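Glycerol uptake operon antiterminator-related protein (Thermotoga maritima, PDB 1VKF) is related to the glycerol uptake operon antiterminator and probably responds to glycerol-3-phosphate through a TIM-barrel fold. Local coordinates at residues A[35-40]-A[50-55]; A[61-66]-A[73-78]. All coordinates share one frame; numbering follows the deposited sequence.

Contact 1: residues A[35-40]-A[50-55]; sequences VFLLKS and KILKDR
The shortest polar bond, 2.8 Å from K50 NZ to D54 OD2, spans one turn of the helix whose opposite flank brings L52 onto V35 and L37 of the strand. K50 NZ approaches the syn lone pair of OD2 and also reaches OD1 at a weak 3.2 Å. Lysine and aspartate suit this exposed flank because, four residues apart, their opposite charges can pair along the helix.

Facing the strand, L52 makes every contact through one methyl. Its CD1 lies 3.9 Å from V35 CG1 and, more loosely, 4.5 Å from L37 CD2. With CG beside the backbone N and opposite the carbonyl carbon (chi1 -68°), the leucine sends its branches off the helix toward the sheet, and its side chain crosses that of V35 at about a right angle. V35 and L37 alternate with F36, which faces the other way onto I18, so it is V35 and L37, both branched aliphatics, that meet L52. L21, I30 and V59 also pack against L52. With no hydrogen bond between residues 35-40 and 50-55, the contact itself rests on hydrophobic burial, while K50 and D54 pair on the exposed side.

Contact 2: residues A[61-66]-A[73-78]; sequences VDMDFV and EEAILF
Residues 61-66 run off the end of a strand into a short 3-10 turn, and the first turns of helix 73-82, residues 73-78, pass them with M63 and I76 nearest, their CA atoms 7.5 Å apart. M63, a selenomethionine in this crystal, spans that gap almost alone. Its selenium lies 3.6 Å from I76 CG1, and its terminal CE touches the same CG1 at 3.7 Å and A75 CB, also at 3.7 Å. The two longer side chains run obliquely past each other. CG of M63 sits between its backbone N and carbonyl carbon (chi1 70°); from there the chain extends outward and then bends at its last torsion (chi3 -75°), which turns the methyl along the helix surface onto the alanine. A long, unbranched, flexible side chain suits a place where the backbones stay well apart. The small A75 lets the methyl come close to the helix, while I76 offers its CG1 branch to selenium and methyl alike.

D62 helps to shape the turn that carries M63. Its OD1 accepts from D64 N at 2.9 Å in an Asx turn, with the donor on the anti side, 24° out of the carboxylate plane, and D62 O takes F65 N at 3.1 Å. Aspartate suits the strand end because its short carboxylate can fold back onto the backbone two residues on. D64 instead bonds T89 OG1 and I90 N, at and just after the end of strand 86-89.

Among its neighbours, the contact lies between the turn that follows strand 58-62 and helix 73-82 of the barrel wall. Helix 92-100 closes one flank, with V97 against I76 and N94 against M63, while L69 and I103 from the loops pack on A75 and I76.

In the fold
Contacts 1 and 2 follow one another along the chain in the wall of a TIM barrel, with centres 14 Å apart: contact 1 seats a helix on the strand before it, and contact 2 seats the next helix on the turn that ends strand 58-62. They meet where the parallel strands 34-41 and 58-62 lie side by side: L37 O and D62 N, 3.0 Å apart, probably form a hydrogen bond, and L38 CD2 packs 4.1 Å from D62 CB. Helix 45-54 serves both strands, since L52 covers V35 while L45 and L49 cover V61. Contact 2 lies at the carboxyl-terminal end of its strand, where TIM barrels generally hold their binding sites.

Contact 1: residues A[35-40]-A[50-55]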
loop_
_atom_site.group_PDB
_atom_site.type_symbol
_atom_site.label_atom_id
_atom_site.label_comp_id
_atom_site.label_asym_id
_atom_site.label_seq_id
_atom_site.Cartn_x
_atom_site.Cartn_y
_atom_site.Cartn_z
ATOM N N VAL A 35 7.945 -1.026 -3.526
ATOM C CA VAL A 35 8.152 -1.069 -2.096
ATOM C C VAL A 35 7.064 -0.229 -1.437
ATOM O O VAL A 35 6.837 0.907 -1.849
ATOM C CB VAL A 35 9.548 -0.501 -1.669
ATOM C CG1 VAL A 35 9.665 -0.348 -0.161
ATOM C CG2 VAL A 35 10.680 -1.405 -2.113
ATOM N N PHE A 36 6.438 -0.789 -0.392
ATOM C CA PHE A 36 5.585 -0.019 0.496
ATOM C C PHE A 36 6.331 0.240 1.770
ATOM O O PHE A 36 6.651 -0.696 2.493
ATOM C CB PHE A 36 4.285 -0.785 0.776
ATOM C CG PHE A 36 3.301 -0.779 -0.328
ATOM C CD1 PHE A 36 3.553 -0.199 -1.544
ATOM C CD2 PHE A 36 2.087 -1.436 -0.156
ATOM C CE1 PHE A 36 2.572 -0.174 -2.516
ATOM C CE2 PHE A 36 1.134 -1.434 -1.131
ATOM C CZ PHE A 36 1.380 -0.820 -2.307
ATOM N N LEU A 37 6.695 1.497 2.041
ATOM C CA LEU A 37 7.416 1.846 3.281
ATOM C C LEU A 37 6.376 2.134 4.342
ATOM O O LEU A 37 5.609 3.098 4.263
ATOM C CB LEU A 37 8.268 3.092 3.042
ATOM C CG LEU A 37 9.052 3.599 4.227
ATOM C CD1 LEU A 37 9.970 2.562 4.799
ATOM C CD2 LEU A 37 9.784 4.876 3.822
ATOM N N LEU A 38 6.276 1.246 5.325
ATOM C CA LEU A 38 5.144 1.251 6.225
ATOM C C LEU A 38 5.382 1.978 7.542
ATOM O O LEU A 38 4.415 2.194 8.296
ATOM C CB LEU A 38 4.704 -0.178 6.514
ATOM C CG LEU A 38 4.232 -0.922 5.253
ATOM C CD1 LEU A 38 3.741 -2.285 5.685
ATOM C CD2 LEU A 38 3.131 -0.185 4.503
ATOM N N LYS A 39 6.616 2.388 7.787
ATOM C CA LYS A 39 6.929 3.243 8.923
ATOM C C LYS A 39 8.143 4.094 8.608
ATOM O O LYS A 39 9.125 3.641 8.017
ATOM C CB LYS A 39 7.222 2.369 10.160
ATOM C CG LYS A 39 7.460 3.139 11.474
ATOM C CD LYS A 39 7.804 2.195 12.647
ATOM C CE LYS A 39 7.905 2.994 13.933
ATOM N NZ LYS A 39 7.988 2.112 15.117
ATOM N N SER A 40 8.095 5.334 9.047
ATOM C CA SER A 40 9.252 6.199 8.968
ATOM C C SER A 40 9.017 7.317 9.974
ATOM O O SER A 40 8.171 7.195 10.866
ATOM C CB SER A 40 9.448 6.749 7.503
ATOM O OG SER A 40 10.628 7.552 7.389
ATOM N N LYS A 50 15.569 8.096 -0.350
ATOM C CA LYS A 50 16.785 8.093 -1.164
ATOM C C LYS A 50 17.384 6.678 -1.254
ATOM O O LYS A 50 17.785 6.265 -2.340
ATOM C CB LYS A 50 17.826 9.041 -0.582
ATOM C CG LYS A 50 19.188 8.935 -1.280
ATOM C CD LYS A 50 20.007 10.185 -1.181
ATOM C CE LYS A 50 21.294 10.099 -2.054
ATOM N NZ LYS A 50 21.033 9.499 -3.390
ATOM N N ILE A 51 17.472 5.964 -0.135
ATOM C CA ILE A 51 18.042 4.605 -0.125
ATOM C C ILE A 51 17.230 3.726 -1.115
ATOM O O ILE A 51 17.792 2.974 -1.927
ATOM C CB ILE A 51 18.086 3.984 1.289
ATOM C CG1 ILE A 51 19.120 4.668 2.168
ATOM C CG2 ILE A 51 18.305 2.458 1.200
ATOM C CD1 ILE A 51 18.875 4.385 3.698
ATOM N N LEU A 52 15.903 3.811 -1.033
ATOM C CA LEU A 52 15.027 2.912 -1.761
ATOM C C LEU A 52 14.952 3.325 -3.221
ATOM O O LEU A 52 14.973 2.470 -4.119
ATOM C CB LEU A 52 13.634 2.921 -1.140
ATOM C CG LEU A 52 13.575 2.299 0.273
ATOM C CD1 LEU A 52 12.168 2.525 0.835
ATOM C CD2 LEU A 52 13.918 0.841 0.284
ATOM N N LYS A 53 14.914 4.625 -3.475
ATOM C CA LYS A 53 14.866 5.111 -4.854
ATOM C C LYS A 53 16.203 4.805 -5.557
ATOM O O LYS A 53 16.227 4.511 -6.728
ATOM C CB LYS A 53 14.533 6.609 -4.920
ATOM C CG LYS A 53 13.063 6.974 -4.460
ATOM C CD LYS A 53 11.966 6.314 -5.303
ATOM C CE LYS A 53 12.057 6.737 -6.787
ATOM N NZ LYS A 53 11.120 5.970 -7.736
ATOM N N ASP A 54 17.297 4.857 -4.819
ATOM C CA ASP A 54 18.630 4.531 -5.349
ATOM C C ASP A 54 18.696 3.056 -5.818
ATOM O O ASP A 54 19.485 2.738 -6.731
ATOM C CB ASP A 54 19.702 4.790 -4.302
ATOM C CG ASP A 54 20.162 6.278 -4.260
ATOM O OD1 ASP A 54 19.691 7.096 -5.095
ATOM O OD2 ASP A 54 20.989 6.708 -3.448
ATOM N N ARG A 55 17.935 2.190 -5.172
ATOM C CA ARG A 55 17.815 0.770 -5.551
ATOM C C ARG A 55 16.886 0.566 -6.734
ATOM O O ARG A 55 16.646 -0.564 -7.134
ATOM C CB ARG A 55 17.392 -0.083 -4.396
ATOM C CG ARG A 55 18.457 -0.297 -3.349
ATOM C CD ARG A 55 17.953 -0.885 -2.127
ATOM N NE ARG A 55 18.950 -1.037 -1.062
ATOM C CZ ARG A 55 19.043 -2.128 -0.313
ATOM N NH1 ARG A 55 18.264 -3.160 -0.562
ATOM N NH2 ARG A 55 19.927 -2.200 0.668
#

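Contact 2: residues A[61-66]-A[73-78]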
loop_
_atom_site.group_PDB
_atom_site.type_symbol
_atom_site.label_atom_id
_atom_site.label_comp_id
_atom_site.label_asym_id
_atom_site.label_seq_id
_atom_site.Cartn_x
_atom_site.Cartn_y
_atom_site.Cartn_z
ATOM N N VAL A 61 4.518 5.392 0.313
ATOM C CA VAL A 61 4.743 5.607 1.719
ATOM C C VAL A 61 3.400 5.597 2.441
ATOM O O VAL A 61 2.485 6.297 2.042
ATOM C CB VAL A 61 5.386 6.984 1.982
ATOM C CG1 VAL A 61 5.486 7.283 3.461
ATOM C CG2 VAL A 61 6.763 6.986 1.364
ATOM N N ASP A 62 3.292 4.838 3.511
ATOM C CA ASP A 62 2.090 4.898 4.369
ATOM C C ASP A 62 2.192 6.131 5.242
ATOM O O ASP A 62 2.881 6.146 6.256
ATOM C CB ASP A 62 1.957 3.670 5.259
ATOM C CG ASP A 62 0.647 3.674 6.034
ATOM O OD1 ASP A 62 0.060 4.752 6.210
ATOM O OD2 ASP A 62 0.130 2.638 6.514
HETATM N N MSE A 63 1.568 7.190 4.788
HETATM C CA MSE A 63 1.689 8.501 5.382
HETATM C C MSE A 63 1.084 8.507 6.793
HETATM O O MSE A 63 1.492 9.288 7.666
HETATM C CB MSE A 63 1.132 9.562 4.464
HETATM C CG MSE A 63 -0.335 9.504 4.340
HETATM SE SE MSE A 63 -1.021 10.943 3.214
HETATM C CE MSE A 63 -0.819 12.454 4.561
ATOM N N ASP A 64 0.198 7.546 7.068
ATOM C CA ASP A 64 -0.408 7.493 8.392
ATOM C C ASP A 64 0.543 7.014 9.469
ATOM O O ASP A 64 0.231 7.169 10.655
ATOM C CB ASP A 64 -1.596 6.519 8.402
ATOM C CG ASP A 64 -2.659 6.823 7.391
ATOM O OD1 ASP A 64 -2.787 7.951 6.865
ATOM O OD2 ASP A 64 -3.507 5.922 7.104
ATOM N N PHE A 65 1.685 6.436 9.087
ATOM C CA PHE A 65 2.635 5.896 10.053
ATOM C C PHE A 65 4.023 6.555 9.984
ATOM O O PHE A 65 5.003 6.017 10.512
ATOM C CB PHE A 65 2.678 4.369 9.917
ATOM C CG PHE A 65 1.401 3.701 10.376
ATOM C CD1 PHE A 65 1.244 3.286 11.692
ATOM C CD2 PHE A 65 0.331 3.574 9.515
ATOM C CE1 PHE A 65 0.038 2.701 12.114
ATOM C CE2 PHE A 65 -0.854 3.002 9.904
ATOM C CZ PHE A 65 -1.009 2.565 11.221
ATOM N N VAL A 66 4.091 7.751 9.383
ATOM C CA VAL A 66 5.317 8.556 9.385
ATOM C C VAL A 66 5.228 9.370 10.690
ATOM O O VAL A 66 4.368 10.286 10.817
ATOM C CB VAL A 66 5.386 9.503 8.172
ATOM C CG1 VAL A 66 6.602 10.392 8.246
ATOM C CG2 VAL A 66 5.356 8.735 6.835
ATOM N N GLU A 73 -3.284 18.129 2.960
ATOM C CA GLU A 73 -2.571 18.516 1.754
ATOM C C GLU A 73 -1.083 18.786 1.962
ATOM O O GLU A 73 -0.250 18.355 1.180
ATOM C CB GLU A 73 -3.242 19.717 1.126
ATOM C CG GLU A 73 -2.821 19.977 -0.314
ATOM C CD GLU A 73 -3.846 20.815 -1.057
ATOM O OE1 GLU A 73 -4.399 21.739 -0.445
ATOM O OE2 GLU A 73 -4.100 20.547 -2.237
ATOM N N GLU A 74 -0.764 19.577 2.972
ATOM C CA GLU A 74 0.627 19.879 3.279
ATOM C C GLU A 74 1.448 18.632 3.646
ATOM O O GLU A 74 2.569 18.479 3.155
ATOM C CB GLU A 74 0.742 20.956 4.373
ATOM C CG GLU A 74 0.048 22.270 4.057
ATOM C CD GLU A 74 -1.443 22.331 4.374
ATOM O OE1 GLU A 74 -2.076 21.307 4.744
ATOM O OE2 GLU A 74 -2.009 23.439 4.209
ATOM N N ALA A 75 0.864 17.713 4.417
ATOM C CA ALA A 75 1.504 16.439 4.710
ATOM C C ALA A 75 1.764 15.615 3.460
ATOM O O ALA A 75 2.853 15.068 3.262
ATOM C CB ALA A 75 0.711 15.642 5.714
ATOM N N ILE A 76 0.775 15.561 2.573
ATOM C CA ILE A 76 0.935 14.783 1.331
ATOM C C ILE A 76 2.029 15.384 0.439
ATOM O O ILE A 76 2.892 14.644 -0.086
ATOM C CB ILE A 76 -0.393 14.715 0.542
ATOM C CG1 ILE A 76 -1.474 13.920 1.267
ATOM C CG2 ILE A 76 -0.143 14.152 -0.840
ATOM C CD1 ILE A 76 -2.877 14.329 0.877
ATOM N N LEU A 77 2.040 16.720 0.315
ATOM C CA LEU A 77 3.080 17.437 -0.436
ATOM C C LEU A 77 4.461 17.259 0.198
ATOM O O LEU A 77 5.437 17.163 -0.545
ATOM C CB LEU A 77 2.787 18.933 -0.599
ATOM C CG LEU A 77 1.564 19.176 -1.470
ATOM C CD1 LEU A 77 1.228 20.660 -1.494
ATOM C CD2 LEU A 77 1.762 18.586 -2.858
ATOM N N PHE A 78 4.592 17.141 1.542
ATOM C CA PHE A 78 5.824 16.852 2.177
ATOM C C PHE A 78 6.369 15.484 1.811
ATOM O O PHE A 78 7.559 15.341 1.527
ATOM C CB PHE A 78 5.627 16.923 3.709
ATOM C CG PHE A 78 6.847 16.658 4.508
ATOM C CD1 PHE A 78 7.141 15.368 4.834
ATOM C CD2 PHE A 78 7.677 17.702 4.880
ATOM C CE1 PHE A 78 8.289 15.075 5.599
ATOM C CE2 PHE A 78 8.817 17.443 5.657
ATOM C CZ PHE A 78 9.120 16.122 5.990
#